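Local coordinates for protein pollen receptor-like kinase 3 (Arabidopsis thaliana, PDB 5WLS) that is a pollen receptor-like kinase that probably phosphorylates serine or threonine, with a leucine-rich-repeat extracellular domain that resembles those of the SERK co-receptors, at residues A[89-94]-A[114-119]; A[155-160]-A[180-185]. All blocks are in the same frame, centred on the assembly; numbering follows the deposited sequence.

Contact 1 of 2, residues A[89-94]-A[114-119]; sequences PGLKSL and PQLKRV
Ser93 pairs with Arg118 and Leu94 with Val119 as parallel bridges between adjacent strands, and the amide of Leu94 donates to Arg118 O over 2.9 Å, the N-H...O angle being 171°. This is the ladder of a leucine-rich-repeat solenoid: each strand adds one rung to the run of parallel strands in the long sheet, with strand 70-72 on the far side of 93-95. Just ahead of the strands, Lys92 O is gripped by two amides, Lys117 N at 2.8 Å and Arg118 N at 3.1 Å, so one carbonyl takes two successive amides where the two strands begin. Leu91 and Leu116 occupy equivalent places in the LxxLxL pattern. They run side by side and point the same way, their CD2 methyls 4.1 Å apart. The CD2 of Leu116 also meets CB of Leu94, at 4.0 Å, joining the leucines of the solenoid interior, where Phe85 and Phe110 add further cover. Gln115 leans against the preceding turn: its CG, anti to its own carbonyl carbon (chi1 -57°), sits 3.5 Å from Pro89 O, while its CB rests on Leu91 O. Ahead of the strands, the like-charged ends of Lys92 and Lys117 stay 5.5 Å apart, NZ to NZ. Ser93 and Arg118 point to the opposite face of the sheet from Leu94 and Val119, and there the CD of Arg118 passes 3.9 Å from Ser93 OG.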
loop_
_atom_site.group_PDB
_atom_site.type_symbol
_atom_site.label_atom_id
_atom_site.label_comp_id
_atom_site.label_asym_id
_atom_site.label_seq_id
_atom_site.Cartn_x
_atom_site.Cartn_y
_atom_site.Cartn_z
ATOM N N PRO A 89 6.850 -11.674 3.217
ATOM C CA PRO A 89 6.586 -12.472 2.008
ATOM C C PRO A 89 5.123 -12.823 1.752
ATOM O O PRO A 89 4.714 -12.936 0.592
ATOM C CB PRO A 89 7.425 -13.736 2.246
ATOM C CG PRO A 89 7.524 -13.852 3.737
ATOM C CD PRO A 89 7.573 -12.439 4.252
ATOM N N GLY A 90 4.324 -12.989 2.798
ATOM C CA GLY A 90 2.933 -13.360 2.623
ATOM C C GLY A 90 1.976 -12.189 2.635
ATOM O O GLY A 90 0.775 -12.380 2.838
ATOM N N LEU A 91 2.476 -10.975 2.432
ATOM C CA LEU A 91 1.606 -9.816 2.559
ATOM C C LEU A 91 0.617 -9.788 1.404
ATOM O O LEU A 91 0.998 -9.939 0.239
ATOM C CB LEU A 91 2.432 -8.530 2.590
ATOM C CG LEU A 91 1.679 -7.280 3.042
ATOM C CD1 LEU A 91 1.544 -7.277 4.552
ATOM C CD2 LEU A 91 2.421 -6.029 2.601
ATOM N N LYS A 92 -0.661 -9.610 1.736
ATOM C CA LYS A 92 -1.725 -9.569 0.746
ATOM C C LYS A 92 -2.345 -8.191 0.597
ATOM O O LYS A 92 -2.831 -7.860 -0.487
ATOM C CB LYS A 92 -2.835 -10.579 1.085
ATOM C CG LYS A 92 -2.367 -12.030 1.212
ATOM C CD LYS A 92 -3.536 -12.996 1.438
ATOM C CE LYS A 92 -4.454 -12.583 2.575
ATOM N NZ LYS A 92 -5.585 -13.549 2.715
ATOM N N SER A 93 -2.332 -7.381 1.655
ATOM C CA SER A 93 -3.051 -6.114 1.685
ATOM C C SER A 93 -2.185 -5.064 2.363
ATOM O O SER A 93 -1.847 -5.200 3.543
ATOM C CB SER A 93 -4.386 -6.266 2.415
ATOM O OG SER A 93 -4.975 -5.008 2.679
ATOM N N LEU A 94 -1.834 -4.021 1.614
ATOM C CA LEU A 94 -1.004 -2.918 2.096
ATOM C C LEU A 94 -1.807 -1.627 1.952
ATOM O O LEU A 94 -1.877 -1.046 0.863
ATOM C CB LEU A 94 0.313 -2.844 1.328
ATOM C CG LEU A 94 1.259 -1.717 1.742
ATOM C CD1 LEU A 94 1.595 -1.819 3.220
ATOM C CD2 LEU A 94 2.528 -1.771 0.908
ATOM N N PRO A 114 4.480 -11.454 -4.788
ATOM C CA PRO A 114 3.395 -11.932 -5.654
ATOM C C PRO A 114 2.072 -12.101 -4.932
ATOM O O PRO A 114 1.039 -12.262 -5.596
ATOM C CB PRO A 114 3.924 -13.281 -6.151
ATOM C CG PRO A 114 4.745 -13.774 -5.009
ATOM C CD PRO A 114 5.382 -12.551 -4.389
ATOM N N GLN A 115 2.070 -12.062 -3.600
ATOM C CA GLN A 115 0.856 -12.261 -2.822
ATOM C C GLN A 115 0.008 -11.000 -2.705
ATOM O O GLN A 115 -1.156 -11.099 -2.305
ATOM C CB GLN A 115 1.215 -12.762 -1.420
ATOM C CG GLN A 115 2.035 -14.043 -1.396
ATOM C CD GLN A 115 1.302 -15.225 -1.996
ATOM O OE1 GLN A 115 1.596 -15.653 -3.112
ATOM N NE2 GLN A 115 0.342 -15.764 -1.252
ATOM N N LEU A 116 0.554 -9.831 -3.033
ATOM C CA LEU A 116 -0.184 -8.584 -2.861
ATOM C C LEU A 116 -1.398 -8.544 -3.780
ATOM O O LEU A 116 -1.265 -8.586 -5.006
ATOM C CB LEU A 116 0.726 -7.386 -3.130
ATOM C CG LEU A 116 1.400 -6.751 -1.910
ATOM C CD1 LEU A 116 2.467 -5.749 -2.337
ATOM C CD2 LEU A 116 0.368 -6.107 -0.992
ATOM N N LYS A 117 -2.584 -8.459 -3.180
ATOM C CA LYS A 117 -3.831 -8.249 -3.904
ATOM C C LYS A 117 -4.274 -6.794 -3.891
ATOM O O LYS A 117 -4.904 -6.323 -4.842
ATOM C CB LYS A 117 -4.940 -9.115 -3.297
ATOM C CG LYS A 117 -4.648 -10.595 -3.350
ATOM C CD LYS A 117 -5.869 -11.384 -2.931
ATOM C CE LYS A 117 -5.869 -12.766 -3.559
ATOM N NZ LYS A 117 -6.559 -13.749 -2.681
ATOM N N ARG A 118 -3.967 -6.086 -2.819
ATOM C CA ARG A 118 -4.436 -4.733 -2.599
ATOM C C ARG A 118 -3.308 -3.829 -2.133
ATOM O O ARG A 118 -2.594 -4.160 -1.182
ATOM C CB ARG A 118 -5.575 -4.696 -1.593
ATOM C CG ARG A 118 -7.009 -5.119 -1.927
ATOM C CD ARG A 118 -7.341 -5.087 -0.458
ATOM N NE ARG A 118 -7.909 -3.793 -0.140
ATOM C CZ ARG A 118 -8.855 -3.507 0.736
ATOM N NH1 ARG A 118 -9.392 -4.425 1.524
ATOM N NH2 ARG A 118 -9.178 -2.228 0.885
ATOM N N VAL A 119 -3.141 -2.708 -2.833
ATOM C CA VAL A 119 -2.135 -1.691 -2.525
ATOM C C VAL A 119 -2.817 -0.329 -2.591
ATOM O O VAL A 119 -3.153 0.152 -3.685
ATOM C CB VAL A 119 -0.948 -1.742 -3.495
ATOM C CG1 VAL A 119 0.001 -0.598 -3.217
ATOM C CG2 VAL A 119 -0.233 -3.082 -3.384
#

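Contact 2 of 2, residues A[155-160]-A[180-185]; sequences PPLTDG and ITISDR
Leu157 lays its CD2 methyl over one face of the Arg185 guanidinium, 3.1 Å above the plane and displaced toward its rim, with the two side chains crossing at about a right angle. The fit is close, CD2 lying 3.3 Å from CZ of Arg185. Leu157 CG, anti to its backbone N (chi1 174°), lies 3.6 Å from Arg185 NH2, so the branch as well as the methyl rests against the flat group. The arginine is held at its edge, where NE donates to Thr181 O at 2.8 Å, the carbonyl lying in the guanidinium plane, while NH1 bonds to Asn161 O. Together these bonds should fix the rotation of the planar group beneath the leucine. Stacked coils of the leucine-rich-repeat solenoid meet here away from the strand ladder, with the short helix 180-183 set beside the irregular run that follows strand 151-152. From that helix Thr181 turns toward the neighbouring coil. Its OG1 stands between its backbone N and carbonyl carbon (chi1 42°) and accepts from Leu157 N at 3.2 Å. At the other end of the leucine side chain, Ile182 brings CG1 to 4.0 Å from CB of Leu157, and Met135 of an earlier coil packs against the same isoleucine. Beyond the leucine, Thr158 OG1 accepts from Gly160 N in an ST turn, and a water that donates to Leu157 O at 2.7 Å accepts from Arg185 NH2, bridging the two segments.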
loop_
_atom_site.group_PDB
_atom_site.type_symbol
_atom_site.label_atom_id
_atom_site.label_comp_id
_atom_site.label_asym_id
_atom_site.label_seq_id
_atom_site.Cartn_x
_atom_site.Cartn_y
_atom_site.Cartn_z
ATOM N N PRO A 155 3.770 2.427 -16.221
ATOM C CA PRO A 155 4.326 1.183 -16.749
ATOM C C PRO A 155 3.232 0.312 -17.333
ATOM O O PRO A 155 2.058 0.412 -16.935
ATOM C CB PRO A 155 4.962 0.528 -15.508
ATOM C CG PRO A 155 5.178 1.648 -14.551
ATOM C CD PRO A 155 4.043 2.594 -14.784
ATOM N N PRO A 156 3.563 -0.553 -18.289
ATOM C CA PRO A 156 2.548 -1.454 -18.841
ATOM C C PRO A 156 2.146 -2.507 -17.822
ATOM O O PRO A 156 2.924 -2.885 -16.943
ATOM C CB PRO A 156 3.252 -2.087 -20.047
ATOM C CG PRO A 156 4.704 -2.012 -19.702
ATOM C CD PRO A 156 4.873 -0.729 -18.937
ATOM N N LEU A 157 0.916 -2.993 -17.960
ATOM C CA LEU A 157 0.388 -4.033 -17.091
ATOM C C LEU A 157 0.506 -5.380 -17.791
ATOM O O LEU A 157 0.117 -5.517 -18.956
ATOM C CB LEU A 157 -1.063 -3.740 -16.712
ATOM C CG LEU A 157 -1.828 -4.789 -15.907
ATOM C CD1 LEU A 157 -1.276 -4.921 -14.501
ATOM C CD2 LEU A 157 -3.284 -4.393 -15.850
ATOM N N THR A 158 1.038 -6.367 -17.076
ATOM C CA THR A 158 1.318 -7.665 -17.676
ATOM C C THR A 158 0.030 -8.407 -18.007
ATOM O O THR A 158 -0.938 -8.379 -17.241
ATOM C CB THR A 158 2.186 -8.504 -16.738
ATOM O OG1 THR A 158 2.383 -9.807 -17.299
ATOM C CG2 THR A 158 1.535 -8.631 -15.368
ATOM N N ASP A 159 0.016 -9.059 -19.174
ATOM C CA ASP A 159 -1.132 -9.873 -19.561
ATOM C C ASP A 159 -1.409 -10.986 -18.563
ATOM O O ASP A 159 -2.518 -11.528 -18.548
ATOM C CB ASP A 159 -0.919 -10.476 -20.951
ATOM C CG ASP A 159 -1.058 -9.453 -22.057
ATOM O OD1 ASP A 159 -1.797 -8.464 -21.867
ATOM O OD2 ASP A 159 -0.434 -9.645 -23.120
ATOM N N GLY A 160 -0.429 -11.338 -17.727
ATOM C CA GLY A 160 -0.643 -12.362 -16.725
ATOM C C GLY A 160 -1.626 -11.958 -15.648
ATOM O O GLY A 160 -2.141 -12.826 -14.934
ATOM N N ILE A 180 -2.387 0.836 -23.279
ATOM C CA ILE A 180 -3.565 0.116 -23.744
ATOM C C ILE A 180 -3.693 -1.245 -23.072
ATOM O O ILE A 180 -4.782 -1.832 -23.083
ATOM C CB ILE A 180 -3.560 -0.036 -25.278
ATOM C CG1 ILE A 180 -2.401 -0.920 -25.741
ATOM C CG2 ILE A 180 -3.514 1.329 -25.955
ATOM C CD1 ILE A 180 -2.481 -1.299 -27.203
ATOM N N THR A 181 -2.607 -1.774 -22.496
ATOM C CA THR A 181 -2.726 -2.937 -21.620
ATOM C C THR A 181 -3.720 -2.685 -20.492
ATOM O O THR A 181 -4.341 -3.629 -19.989
ATOM C CB THR A 181 -1.360 -3.326 -21.051
ATOM O OG1 THR A 181 -0.641 -2.150 -20.663
ATOM C CG2 THR A 181 -0.549 -4.077 -22.103
ATOM N N ILE A 182 -3.872 -1.431 -20.074
ATOM C CA ILE A 182 -4.836 -1.075 -19.036
ATOM C C ILE A 182 -6.183 -0.698 -19.641
ATOM O O ILE A 182 -7.230 -1.189 -19.212
ATOM C CB ILE A 182 -4.278 0.073 -18.167
ATOM C CG1 ILE A 182 -3.064 -0.389 -17.364
ATOM C CG2 ILE A 182 -5.357 0.613 -17.240
ATOM C CD1 ILE A 182 -2.298 0.750 -16.721
ATOM N N SER A 183 -6.176 0.173 -20.653
ATOM C CA SER A 183 -7.415 0.776 -21.132
ATOM C C SER A 183 -8.271 -0.184 -21.950
ATOM O O SER A 183 -9.477 0.053 -22.088
ATOM C CB SER A 183 -7.105 2.028 -21.955
ATOM O OG SER A 183 -6.231 1.733 -23.028
ATOM N N ASP A 184 -7.691 -1.252 -22.504
ATOM C CA ASP A 184 -8.497 -2.215 -23.249
ATOM C C ASP A 184 -9.373 -3.074 -22.348
ATOM O O ASP A 184 -10.348 -3.661 -22.831
ATOM C CB ASP A 184 -7.606 -3.136 -24.088
ATOM C CG ASP A 184 -7.143 -2.491 -25.376
ATOM O OD1 ASP A 184 -7.776 -1.510 -25.820
ATOM O OD2 ASP A 184 -6.152 -2.981 -25.959
ATOM N N ARG A 185 -9.053 -3.160 -21.060
ATOM C CA ARG A 185 -9.718 -4.124 -20.194
ATOM C C ARG A 185 -11.154 -3.695 -19.908
ATOM O O ARG A 185 -11.420 -2.527 -19.608
ATOM C CB ARG A 185 -8.929 -4.292 -18.899
ATOM C CG ARG A 185 -7.481 -4.681 -19.149
ATOM C CD ARG A 185 -6.701 -4.808 -17.859
ATOM N NE ARG A 185 -5.405 -5.450 -18.073
ATOM C CZ ARG A 185 -5.050 -6.628 -17.567
ATOM N NH1 ARG A 185 -5.890 -7.311 -16.809
ATOM N NH2 ARG A 185 -3.841 -7.113 -17.817
HETATM O O HOH W 1 -2.288 -6.413 -19.642
#

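How the contacts relate
Both contacts join coils of the same solenoid, and in each the second segment starts 25 residues after the first. They follow one another in series along the chain, their centres 20 Å apart and their nearest atoms about 10 Å apart, without touching. The centre of contact 1 is about 9 Å from the centre of the chain, that of contact 2 about 20 Å. Contact 1 is part of the strand ladder; contact 2 belongs to the region nearer the C terminus and uses a loop and a short helix instead of strands. In contact 1 the side chain of Arg118 comes within about 8 Å of a sugar attached to the protein, a glycan and not a bound substrate.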